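Predicted ancestral HMA domain of Pik-1 from Oryza spp. (Synthetic construct, PDB 7BNT) probably binds effectors of the rice blast fungus, as the integrated HMA domains of present-day Pik-1 immune receptors do. Local coordinates at residues A15-K18 with C19-A23. Residues are numbered along the deposited sequence; the frame is centred on the assembly and turned at random.
Sequences ASDK and CRSKA
S16 is the N-cap of helix 17-28, the first helix of the ferredoxin-like HMA fold: its OG accepts from C19 N at 2.9 Å, with an N-H...O angle of 163°. With chi1 at 68°, OG sits between S16's own N and carbonyl carbon. The backbone bonds of the helix begin with R20 N to S16 O (3.0 Å) and continue with S21 N to D17 O. In the same first turn, D17 OD1 forms a salt bridge with R20 NH2, three residues on, at 3.2 Å; NH2 approaches OD1 almost along the C-O bond, while OD1 lies at the guanidinium edge, slightly out of its plane, and the two planes stand 80° apart. Water 1 ties the pair further, donating hydrogen bonds to D17 OD1 and S21 OG and accepting one from R20 NE at 2.8 Å. R20 bends at chi3, and its NH1 donates to the backbone carbonyl of R43, a second partner for the guanidinium. A leucine in place of this arginine would probably leave D17 OD1 without its charged mate and the R43 carbonyl without this donor. Before the cap residue, A15 CB makes an apolar contact with C19 SG at 4.0 Å. Water 2 donates to D17 OD2 at 2.6 Å and also to S21 OG.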
# COMPACT_ATOMS: atom_id res chain seq x y z
N ALA B 15 -6.14 4.19 -15.89
CA ALA B 15 -6.99 4.18 -17.09
C ALA B 15 -8.45 4.03 -16.66
O ALA B 15 -9.34 4.61 -17.31
CB ALA B 15 -6.57 3.08 -18.04
N SER B 16 -8.69 3.22 -15.64
CA SER B 16 -10.05 2.90 -15.14
C SER B 16 -9.91 2.28 -13.75
O SER B 16 -8.82 1.82 -13.39
CB SER B 16 -10.77 1.98 -16.08
OG SER B 16 -10.16 0.69 -16.08
N ASP B 17 -11.02 2.23 -13.04
CA ASP B 17 -11.13 1.49 -11.76
C ASP B 17 -10.72 0.03 -11.99
O ASP B 17 -9.94 -0.49 -11.18
CB ASP B 17 -12.54 1.65 -11.18
CG ASP B 17 -12.71 0.99 -9.83
OD1 ASP B 17 -11.94 1.33 -8.91
OD2 ASP B 17 -13.60 0.11 -9.73
N LYS B 18 -11.19 -0.60 -13.06
CA LYS B 18 -10.86 -2.00 -13.42
C LYS B 18 -9.36 -2.16 -13.65
O LYS B 18 -8.78 -3.14 -13.17
CB LYS B 18 -11.62 -2.40 -14.68
CG LYS B 18 -11.18 -3.73 -15.28
CD LYS B 18 -12.27 -4.49 -15.97
CE LYS B 18 -11.78 -5.80 -16.54
NZ LYS B 18 -12.90 -6.66 -16.99
N CYS B 19 -8.73 -1.23 -14.36
CA CYS B 19 -7.27 -1.25 -14.56
C CYS B 19 -6.54 -1.21 -13.21
O CYS B 19 -5.57 -1.95 -12.97
CB CYS B 19 -6.90 -0.06 -15.42
SG CYS B 19 -5.17 -0.05 -15.89
N ARG B 20 -6.94 -0.29 -12.35
CA ARG B 20 -6.31 -0.14 -11.03
C ARG B 20 -6.51 -1.44 -10.24
O ARG B 20 -5.55 -1.92 -9.60
CB ARG B 20 -6.87 1.09 -10.33
CG ARG B 20 -6.23 1.35 -8.98
CD ARG B 20 -6.70 2.66 -8.37
NE ARG B 20 -8.12 2.59 -8.08
CZ ARG B 20 -8.83 3.54 -7.49
NH1 ARG B 20 -8.26 4.67 -7.13
NH2 ARG B 20 -10.12 3.35 -7.27
N SER B 21 -7.69 -2.04 -10.34
CA SER B 21 -7.99 -3.33 -9.68
C SER B 21 -7.15 -4.49 -10.27
O SER B 21 -6.72 -5.36 -9.48
CB SER B 21 -9.46 -3.60 -9.76
OG SER B 21 -10.17 -2.72 -8.89
N LYS B 22 -6.91 -4.50 -11.59
CA LYS B 22 -6.01 -5.49 -12.24
C LYS B 22 -4.59 -5.33 -11.64
O LYS B 22 -3.91 -6.33 -11.38
CB LYS B 22 -6.02 -5.31 -13.76
CG LYS B 22 -5.24 -6.36 -14.52
CD LYS B 22 -5.52 -6.40 -16.01
CE LYS B 22 -4.79 -7.55 -16.69
NZ LYS B 22 -5.52 -8.08 -17.86
N ALA B 23 -4.13 -4.09 -11.43
CA ALA B 23 -2.79 -3.83 -10.86
C ALA B 23 -2.76 -4.37 -9.43
O ALA B 23 -1.80 -5.05 -9.06
CB ALA B 23 -2.46 -2.37 -10.92
O HOH W 1 -9.25 -0.01 -7.97
O HOH W 2 -12.71 -2.28 -9.86